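Side-chain contacts in 1-pyrroline-5-carboxylate dehydrogenase (PDB 1UZB), which probably catalyses the NAD-dependent oxidation of the semialdehyde formed from 1-pyrroline-5-carboxylate to glutamate, as aldehyde dehydrogenases of proline breakdown do: residues F34-P39 with V219-H224; N57-S62 with G352-N357; R114-T119 with A133-A138; V121-K126 with V213-K218. All blocks are in the same frame, centred on the assembly; numbering follows the deposited sequence.

Contact 1. Residues F34-P39 with V219-H224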
# COMPACT_ATOMS: atom_id res chain seq x y z
N PHE A 34 27.03 44.35 17.29
CA PHE A 34 28.41 44.18 16.84
C PHE A 34 29.38 44.20 18.01
O PHE A 34 29.27 45.05 18.90
CB PHE A 34 28.79 45.29 15.85
CG PHE A 34 28.49 44.98 14.41
CD1 PHE A 34 27.49 44.07 14.05
CD2 PHE A 34 29.20 45.62 13.39
CE1 PHE A 34 27.20 43.82 12.71
CE2 PHE A 34 28.91 45.38 12.05
CZ PHE A 34 27.91 44.48 11.71
N GLY A 35 30.33 43.27 18.02
CA GLY A 35 31.31 43.22 19.08
C GLY A 35 31.04 42.16 20.14
O GLY A 35 31.89 41.91 21.00
N ARG A 36 29.86 41.55 20.08
CA ARG A 36 29.49 40.52 21.04
C ARG A 36 30.45 39.34 20.99
O ARG A 36 30.98 39.01 19.92
CB ARG A 36 28.06 40.05 20.76
CG ARG A 36 27.55 38.97 21.70
CD ARG A 36 26.13 38.59 21.34
NE ARG A 36 25.64 37.46 22.12
CZ ARG A 36 24.48 36.85 21.91
NH1 ARG A 36 23.68 37.27 20.93
NH2 ARG A 36 24.11 35.83 22.67
N HIS A 37 30.68 38.70 22.13
CA HIS A 37 31.57 37.55 22.22
C HIS A 37 30.81 36.25 22.42
O HIS A 37 29.97 36.15 23.30
CB HIS A 37 32.56 37.73 23.37
CG HIS A 37 33.57 36.64 23.47
ND1 HIS A 37 34.58 36.47 22.54
CD2 HIS A 37 33.72 35.63 24.37
CE1 HIS A 37 35.30 35.41 22.87
NE2 HIS A 37 34.80 34.89 23.97
N TYR A 38 31.12 35.25 21.59
CA TYR A 38 30.45 33.95 21.69
C TYR A 38 31.46 32.86 22.04
O TYR A 38 32.43 32.64 21.32
CB TYR A 38 29.77 33.60 20.37
CG TYR A 38 28.87 34.69 19.81
CD1 TYR A 38 29.40 35.81 19.18
CD2 TYR A 38 27.48 34.59 19.91
CE1 TYR A 38 28.58 36.81 18.67
CE2 TYR A 38 26.65 35.59 19.41
CZ TYR A 38 27.20 36.69 18.78
OH TYR A 38 26.38 37.67 18.28
N PRO A 39 31.24 32.15 23.16
CA PRO A 39 32.17 31.08 23.55
C PRO A 39 31.96 29.79 22.75
O PRO A 39 31.15 29.74 21.83
CB PRO A 39 31.84 30.87 25.03
CG PRO A 39 31.18 32.16 25.45
CD PRO A 39 30.33 32.48 24.26
N VAL A 219 23.27 29.60 15.80
CA VAL A 219 22.56 28.36 15.53
C VAL A 219 22.67 27.49 16.79
O VAL A 219 21.71 26.82 17.18
CB VAL A 219 23.14 27.62 14.30
CG1 VAL A 219 22.57 26.21 14.21
CG2 VAL A 219 22.82 28.41 13.03
N PHE A 220 23.83 27.51 17.45
CA PHE A 220 23.98 26.72 18.66
C PHE A 220 23.13 27.25 19.82
O PHE A 220 22.74 26.48 20.70
CB PHE A 220 25.44 26.57 19.07
CG PHE A 220 26.05 25.29 18.57
CD1 PHE A 220 26.41 25.15 17.24
CD2 PHE A 220 26.16 24.19 19.42
CE1 PHE A 220 26.86 23.94 16.74
CE2 PHE A 220 26.61 22.96 18.93
CZ PHE A 220 26.96 22.83 17.59
N GLU A 221 22.84 28.54 19.81
CA GLU A 221 21.98 29.09 20.85
C GLU A 221 20.63 28.41 20.69
O GLU A 221 19.96 28.08 21.66
CB GLU A 221 21.80 30.60 20.68
CG GLU A 221 22.98 31.45 21.12
CD GLU A 221 22.68 32.93 21.02
OE1 GLU A 221 22.35 33.39 19.91
OE2 GLU A 221 22.78 33.63 22.04
N ILE A 222 20.23 28.19 19.43
CA ILE A 222 18.97 27.53 19.15
C ILE A 222 19.01 26.07 19.61
O ILE A 222 18.06 25.58 20.23
CB ILE A 222 18.63 27.60 17.64
CG1 ILE A 222 18.33 29.06 17.26
CG2 ILE A 222 17.44 26.71 17.32
CD1 ILE A 222 18.22 29.30 15.77
N PHE A 223 20.11 25.37 19.32
CA PHE A 223 20.22 23.98 19.75
C PHE A 223 20.13 23.89 21.28
O PHE A 223 19.49 22.99 21.83
CB PHE A 223 21.54 23.35 19.30
CG PHE A 223 21.68 23.18 17.80
CD1 PHE A 223 20.57 23.05 16.97
CD2 PHE A 223 22.95 23.10 17.23
CE1 PHE A 223 20.72 22.84 15.59
CE2 PHE A 223 23.11 22.89 15.86
CZ PHE A 223 21.99 22.76 15.04
N HIS A 224 20.78 24.83 21.96
CA HIS A 224 20.78 24.85 23.42
C HIS A 224 19.37 25.07 23.95
O HIS A 224 18.90 24.35 24.83
CB HIS A 224 21.71 25.94 23.95
CG HIS A 224 21.74 26.04 25.44
ND1 HIS A 224 22.30 25.07 26.24
CD2 HIS A 224 21.24 26.98 26.28
CE1 HIS A 224 22.16 25.42 27.51
NE2 HIS A 224 21.52 26.57 27.56
O HOH W 1 21.77 35.89 19.51

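Contact 2. Residues N57-S62 with G352-N357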
# COMPACT_ATOMS: atom_id res chain seq x y z
N ASN A 57 33.15 42.26 8.95
CA ASN A 57 32.07 42.56 8.02
C ASN A 57 32.75 42.73 6.66
O ASN A 57 33.49 43.68 6.45
CB ASN A 57 31.40 43.87 8.44
CG ASN A 57 30.32 44.32 7.48
OD1 ASN A 57 30.15 43.75 6.41
ND2 ASN A 57 29.59 45.36 7.87
N PRO A 58 32.52 41.81 5.71
CA PRO A 58 33.16 41.93 4.39
C PRO A 58 32.76 43.17 3.60
O PRO A 58 33.43 43.53 2.63
CB PRO A 58 32.77 40.63 3.70
CG PRO A 58 31.43 40.30 4.30
CD PRO A 58 31.65 40.62 5.77
N SER A 59 31.68 43.82 4.01
CA SER A 59 31.22 45.04 3.34
C SER A 59 31.94 46.26 3.90
O SER A 59 31.94 47.33 3.28
CB SER A 59 29.71 45.21 3.52
OG SER A 59 29.00 44.19 2.82
N ALA A 60 32.55 46.10 5.07
CA ALA A 60 33.30 47.15 5.76
C ALA A 60 34.16 46.41 6.77
O ALA A 60 33.86 46.38 7.96
CB ALA A 60 32.34 48.10 6.47
N PRO A 61 35.27 45.80 6.30
CA PRO A 61 36.20 45.03 7.14
C PRO A 61 36.80 45.66 8.38
O PRO A 61 37.46 44.97 9.15
CB PRO A 61 37.25 44.55 6.14
CG PRO A 61 37.26 45.61 5.11
CD PRO A 61 35.79 45.91 4.93
N SER A 62 36.59 46.95 8.59
CA SER A 62 37.11 47.61 9.78
C SER A 62 36.13 47.35 10.93
O SER A 62 36.45 47.57 12.10
CB SER A 62 37.26 49.11 9.56
OG SER A 62 36.01 49.72 9.31
N GLY A 352 27.45 46.64 -3.83
CA GLY A 352 27.68 47.51 -2.69
C GLY A 352 27.48 46.80 -1.37
O GLY A 352 27.33 45.58 -1.34
N PRO A 353 27.50 47.53 -0.24
CA PRO A 353 27.31 46.92 1.08
C PRO A 353 26.06 46.05 1.09
O PRO A 353 24.99 46.47 0.64
CB PRO A 353 27.17 48.13 1.99
CG PRO A 353 28.04 49.16 1.31
CD PRO A 353 27.69 48.99 -0.14
N ALA A 354 26.21 44.83 1.61
CA ALA A 354 25.11 43.88 1.66
C ALA A 354 23.85 44.42 2.36
O ALA A 354 22.73 44.09 1.95
CB ALA A 354 25.58 42.59 2.34
N GLU A 355 24.03 45.23 3.39
CA GLU A 355 22.88 45.78 4.11
C GLU A 355 21.97 46.61 3.21
O GLU A 355 20.78 46.76 3.49
CB GLU A 355 23.34 46.62 5.31
CG GLU A 355 24.22 47.81 4.96
CD GLU A 355 24.48 48.72 6.15
OE1 GLU A 355 25.16 49.75 5.97
OE2 GLU A 355 24.00 48.41 7.26
N GLU A 356 22.52 47.16 2.13
CA GLU A 356 21.75 47.97 1.19
C GLU A 356 20.92 47.11 0.22
O GLU A 356 20.21 47.63 -0.63
CB GLU A 356 22.68 48.87 0.36
CG GLU A 356 23.48 49.89 1.16
CD GLU A 356 22.61 50.93 1.84
OE1 GLU A 356 21.50 51.21 1.34
OE2 GLU A 356 23.05 51.49 2.87
N ASN A 357 21.03 45.79 0.37
CA ASN A 357 20.33 44.83 -0.49
C ASN A 357 20.63 45.03 -1.98
O ASN A 357 19.73 45.14 -2.80
CB ASN A 357 18.82 44.88 -0.25
CG ASN A 357 18.11 43.70 -0.88
OD1 ASN A 357 18.69 42.62 -1.00
ND2 ASN A 357 16.86 43.89 -1.26

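Contact 3. Residues R114-T119 with A133-A138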
# COMPACT_ATOMS: atom_id res chain seq x y z
N ARG A 114 14.47 36.47 10.92
CA ARG A 114 15.00 37.77 10.54
C ARG A 114 16.38 38.05 11.15
O ARG A 114 17.26 38.61 10.49
CB ARG A 114 14.01 38.88 10.92
CG ARG A 114 12.69 38.85 10.15
CD ARG A 114 12.85 39.24 8.68
NE ARG A 114 12.94 38.10 7.77
CZ ARG A 114 11.91 37.34 7.41
NH1 ARG A 114 10.69 37.61 7.87
NH2 ARG A 114 12.09 36.33 6.57
N GLU A 115 16.55 37.67 12.41
CA GLU A 115 17.82 37.87 13.10
C GLU A 115 18.94 37.08 12.40
O GLU A 115 20.03 37.60 12.18
CB GLU A 115 17.71 37.40 14.55
CG GLU A 115 18.95 37.69 15.39
CD GLU A 115 19.00 36.87 16.66
OE1 GLU A 115 17.92 36.48 17.17
OE2 GLU A 115 20.11 36.62 17.16
N LEU A 116 18.66 35.82 12.08
CA LEU A 116 19.65 34.99 11.41
C LEU A 116 19.99 35.52 10.02
O LEU A 116 21.15 35.54 9.62
CB LEU A 116 19.16 33.54 11.33
CG LEU A 116 19.09 32.82 12.69
CD1 LEU A 116 18.41 31.47 12.52
CD2 LEU A 116 20.50 32.64 13.25
N GLU A 117 18.97 35.98 9.29
CA GLU A 117 19.18 36.54 7.96
C GLU A 117 20.07 37.78 8.06
O GLU A 117 21.02 37.93 7.29
CB GLU A 117 17.85 36.90 7.31
CG GLU A 117 16.91 35.72 7.08
CD GLU A 117 15.54 36.16 6.61
OE1 GLU A 117 15.25 37.37 6.67
OE2 GLU A 117 14.74 35.29 6.20
N ALA A 118 19.75 38.66 9.01
CA ALA A 118 20.51 39.89 9.20
C ALA A 118 21.96 39.58 9.57
O ALA A 118 22.88 40.30 9.17
CB ALA A 118 19.87 40.73 10.29
N THR A 119 22.17 38.51 10.33
CA THR A 119 23.52 38.14 10.73
C THR A 119 24.30 37.68 9.50
O THR A 119 25.49 37.95 9.38
CB THR A 119 23.50 37.03 11.80
OG1 THR A 119 22.72 37.47 12.92
CG2 THR A 119 24.91 36.74 12.29
N ALA A 133 16.97 32.88 1.79
CA ALA A 133 16.99 31.54 1.21
C ALA A 133 17.85 30.60 2.05
O ALA A 133 17.52 29.43 2.21
CB ALA A 133 17.53 31.60 -0.22
N ASP A 134 18.95 31.13 2.58
CA ASP A 134 19.89 30.36 3.40
C ASP A 134 19.18 29.86 4.66
O ASP A 134 19.16 28.66 4.95
CB ASP A 134 21.08 31.26 3.76
CG ASP A 134 22.24 30.51 4.39
OD1 ASP A 134 22.01 29.65 5.26
OD2 ASP A 134 23.40 30.81 4.02
N VAL A 135 18.57 30.78 5.42
CA VAL A 135 17.88 30.39 6.64
C VAL A 135 16.69 29.47 6.36
O VAL A 135 16.44 28.52 7.11
CB VAL A 135 17.41 31.64 7.41
CG1 VAL A 135 16.65 31.22 8.67
CG2 VAL A 135 18.62 32.50 7.79
N ALA A 136 15.97 29.73 5.27
CA ALA A 136 14.83 28.90 4.90
C ALA A 136 15.29 27.46 4.65
O ALA A 136 14.61 26.51 5.04
CB ALA A 136 14.15 29.47 3.66
N GLU A 137 16.44 27.31 4.00
CA GLU A 137 16.99 25.99 3.71
C GLU A 137 17.37 25.27 5.01
O GLU A 137 17.19 24.07 5.13
CB GLU A 137 18.21 26.11 2.80
CG GLU A 137 18.77 24.77 2.34
CD GLU A 137 20.02 24.91 1.49
OE1 GLU A 137 20.04 25.79 0.61
OE2 GLU A 137 20.97 24.13 1.69
N ALA A 138 17.91 26.02 5.97
CA ALA A 138 18.29 25.43 7.26
C ALA A 138 17.06 24.86 7.96
O ALA A 138 17.08 23.75 8.47
CB ALA A 138 18.95 26.50 8.14

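Contact 4. Residues V121-K126 with V213-K218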
# COMPACT_ATOMS: atom_id res chain seq x y z
N VAL A 121 23.76 38.73 6.42
CA VAL A 121 24.01 39.93 5.64
C VAL A 121 25.31 40.58 6.09
O VAL A 121 26.19 40.87 5.27
CB VAL A 121 22.85 40.95 5.82
CG1 VAL A 121 23.22 42.29 5.20
CG2 VAL A 121 21.58 40.41 5.16
N TYR A 122 25.45 40.78 7.40
CA TYR A 122 26.64 41.41 7.95
C TYR A 122 27.89 40.55 8.04
O TYR A 122 28.99 41.05 7.79
CB TYR A 122 26.34 42.00 9.33
CG TYR A 122 25.46 43.23 9.29
CD1 TYR A 122 24.21 43.24 9.90
CD2 TYR A 122 25.88 44.37 8.61
CE1 TYR A 122 23.39 44.37 9.84
CE2 TYR A 122 25.07 45.50 8.54
CZ TYR A 122 23.83 45.49 9.16
OH TYR A 122 23.03 46.61 9.09
N GLU A 123 27.75 39.27 8.38
CA GLU A 123 28.93 38.43 8.52
C GLU A 123 29.53 37.85 7.24
O GLU A 123 30.76 37.74 7.13
CB GLU A 123 28.68 37.28 9.51
CG GLU A 123 29.99 36.62 9.95
CD GLU A 123 29.83 35.54 11.00
OE1 GLU A 123 30.82 35.27 11.71
OE2 GLU A 123 28.73 34.96 11.11
N VAL A 124 28.69 37.47 6.28
CA VAL A 124 29.21 36.92 5.04
C VAL A 124 28.82 37.68 3.77
O VAL A 124 29.09 37.23 2.66
CB VAL A 124 28.85 35.41 4.87
CG1 VAL A 124 29.48 34.61 6.01
CG2 VAL A 124 27.35 35.22 4.84
N GLY A 125 28.18 38.83 3.94
CA GLY A 125 27.83 39.66 2.79
C GLY A 125 26.76 39.21 1.82
O GLY A 125 26.85 39.48 0.62
N LYS A 126 25.74 38.52 2.32
CA LYS A 126 24.64 38.09 1.47
C LYS A 126 23.63 39.23 1.42
O LYS A 126 23.43 39.92 2.41
CB LYS A 126 23.95 36.86 2.05
CG LYS A 126 24.80 35.62 2.06
CD LYS A 126 23.97 34.36 2.13
CE LYS A 126 24.84 33.15 1.85
NZ LYS A 126 24.07 31.89 1.70
N VAL A 213 31.79 32.23 11.98
CA VAL A 213 31.69 31.71 13.34
C VAL A 213 30.56 32.32 14.18
O VAL A 213 30.00 31.66 15.05
CB VAL A 213 33.02 31.90 14.12
CG1 VAL A 213 34.11 31.07 13.47
CG2 VAL A 213 33.41 33.37 14.14
N VAL A 214 30.20 33.58 13.91
CA VAL A 214 29.14 34.21 14.69
C VAL A 214 27.77 33.60 14.43
O VAL A 214 27.04 33.28 15.36
CB VAL A 214 29.07 35.73 14.44
CG1 VAL A 214 27.86 36.32 15.16
CG2 VAL A 214 30.34 36.39 14.94
N VAL A 215 27.42 33.43 13.16
CA VAL A 215 26.12 32.86 12.86
C VAL A 215 26.06 31.39 13.31
O VAL A 215 24.99 30.89 13.66
CB VAL A 215 25.76 32.99 11.36
CG1 VAL A 215 26.55 31.99 10.53
CG2 VAL A 215 24.26 32.81 11.18
N GLY A 216 27.20 30.72 13.32
CA GLY A 216 27.24 29.34 13.77
C GLY A 216 26.92 29.30 15.26
O GLY A 216 26.23 28.40 15.74
N ALA A 217 27.43 30.29 15.99
CA ALA A 217 27.17 30.37 17.42
C ALA A 217 25.67 30.59 17.66
O ALA A 217 25.10 30.01 18.58
CB ALA A 217 27.98 31.50 18.04
N LYS A 218 25.05 31.43 16.84
CA LYS A 218 23.62 31.70 16.99
C LYS A 218 22.80 30.44 16.72
O LYS A 218 21.75 30.24 17.33
CB LYS A 218 23.18 32.85 16.08
CG LYS A 218 23.76 34.19 16.50
CD LYS A 218 23.14 35.34 15.72
CE LYS A 218 23.67 36.68 16.22
NZ LYS A 218 22.93 37.81 15.61

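Contact 1. Residues F34-P39 with V219-H224
Arg36 NH2 donates to Glu221 OE2 across 2.6 Å, in a salt bridge that is the one direct polar link between residues 34-39 and 219-224. The bond is bent, with an N-H...O angle of 133°, because the two flat groups do not lie in one plane: guanidinium and carboxylate are turned 63° against each other, and the nitrogen comes to OE2 from above the carboxylate plane. A single water closes the gap beside this bond. It accepts from Arg36 NH1 at 2.8 Å and donates to Glu221 OE1 at 2.6 Å, so NH2 and OE2 make the direct bond while NH1 and OE1 hold the water. Such a span needs a long side chain, and Arg36 is fully stretched, its CG anti to the backbone N (chi1 -180°) and the chain straight as far as NE. Tyr38, two residues on along the strand, sets CE2 3.3 Å above one face of the guanidinium, toward its rim, which probably limits how the group can turn. Neither charge depends on this pair alone, since Glu33 binds Arg36 NH1 and Arg112 binds Glu221 OE1. A leucine in place of Arg36 would probably leave Glu221 OE2 without its mate and the bridging water without its NH1 donor. The helix carrying Glu221, residues 213-226, joins the parallel strands 203-207 and 233-235, the beta-alpha-beta crossover typical of the Rossmann-like NAD-binding domain of aldehyde dehydrogenases, and Arg36 ties to its outer surface the strand 36-42 of a small four-stranded sheet.

Contact 2. Residues N57-S62 with G352-N357
The peptide unit between Pro353 and Ala354 is the flat group that meets Ser59, and it does so along its N-H rather than over a face. Ala354 N donates to Ser59 OG across 3.1 Å, and at 174° the bond is almost straight. The carbons beside it are in van der Waals contact: Pro353 CA lies 3.7 Å from Ser59 OG, Ala354 CB lies 3.8 Å from the same OG, and the CB atoms of Pro353 and Ser59 are 4.2 Å apart. Serine suits the place because its hydroxyl sits one bond beyond CB; with chi1 at -67°, OG stands beside the backbone N and faces Ala354. A second flat group, the amide of Asn57, fixes the backbone of Ser59. Its OD1 accepts from Ser59 N at 2.8 Å, the donor lying 47° above the carbonyl plane, which makes an Asx turn within the type I turn from Asn57 to Ala60. Pro58 fits the second position of that turn through its fixed phi. Outside the two segments, Ser59 also touches Pro362, and Ala354 rests on Val121 of helix 113-124. Ala354 opens the 3-10 segment 354-356, whose first N-H has no acceptor within its own turn. The contact therefore rests on one neutral, directional bond, in which a hydroxyl from one loop supplies the acceptor that the short helical turn of the other would lack.

Contact 3. Residues R114-T119 with A133-A138
Glu117 runs from its own helix past Val135 to Arg114, its CG making the apolar contact and its carboxylate the polar one. CB stands with CG beside the backbone N (chi1 -63°), which carries the chain across the flank of Val135. CG is the atom that touches: it lies 3.7 Å from Val135 CG2 and 4.1 Å from Val135 CB, the two side chains crossing at about a right angle. Beyond CG the chain is extended, and the carboxylate at its end is gripped side-on by Arg114, one turn earlier. Arg114 NE gives Glu117 OE1 a nearly straight bond of 2.7 Å that lies in the guanidinium plane, while Arg114 NH2 reaches Glu117 OE2 at 2.9 Å, on the syn side but tilted out of the carboxylate plane. The charge is thus paired within its own helix, and Ser132 adds a bond to OE2, so the methylene carbons can serve as apolar surface. Val135 CG2 touches two residues, lying 3.7 Å from Leu116 CB as well as against Glu117 CG. A branched but short residue fits here, because the backbones are close: CA of Glu117 and CA of Val135 are 6.4 Å apart. The contact packs helix 113-124 against helix 128-149, its successor in the chain; Leu116 reaches on to Lys218 and Ile222 of helix 213-226, and Glu117 touches Met23 of helix 17-32, so helix 113-124 contacts all three of these helices.

Contact 4. Residues V121-K126 with V213-K218
The first turn of helix 213-226, part of the Rossmann-like domain that binds NAD in this family, is held by a carboxylate that reaches over from the end of helix 113-124. Glu123 OE1 accepts from Val214 N at 2.8 Å and Glu123 OE2 from Val215 N at 2.9 Å, each through its syn lone pair, so one carboxylate clasps two successive N-H groups at 157° and 153°. Glutamate has the length for this: CG is anti to the backbone N (chi1 -165°) and the chain runs extended beyond it, which takes the carboxylate straight across to the helix start. There the valines box it in. Val214 CB lies 3.3 Å from Glu123 OE1, and Val215 CG1 lies 3.7 Å from Glu123 OE2. Beta-branched side chains suit the spot, being bulky close to the backbone yet too short to block the oxygens. Val213 N is 3.2 Å from Glu123 OE1 but badly aimed, and makes no hydrogen bond to that oxygen. Ser55 OG, from strand 52-57, gives OE1 a further hydrogen bond, so the buried group is shared by two helices and a strand. Gly125, with positive phi, is where the chain turns out of the helix, two residues after Glu123. A leucine in place of Glu123 would probably leave the N-H groups of Val214 and Val215 without these acceptors, in a buried setting. Since a helix start carries partial positive charge and bare N-H groups, the contact probably steadies the carboxylate as an anion while meeting the hydrogen-bonding needs of the helix.

From the N terminus, residues 34-39 open the first long loop, which contact 1 closes at 219-224. Residues 57-62 open the second, closed by contact 2 at 352-357, so these two cross. Both long loops enclose contacts 3 and 4, which cross each other: 114-119 meets 133-138 across a short gap, while 121-126 waits for 213-218. Helix 113-124 serves contacts 3 and 4, and helix 213-226 serves contacts 4 and 1. Direct links run between them, as Lys126 NZ to Asp134 OD2 joins contacts 4 and 3 in a salt bridge. Together they tie the small N-terminal sheet and helix 113-124 to the Rossmann-like domain, and contact 2 reaches the loop after helix 332-346.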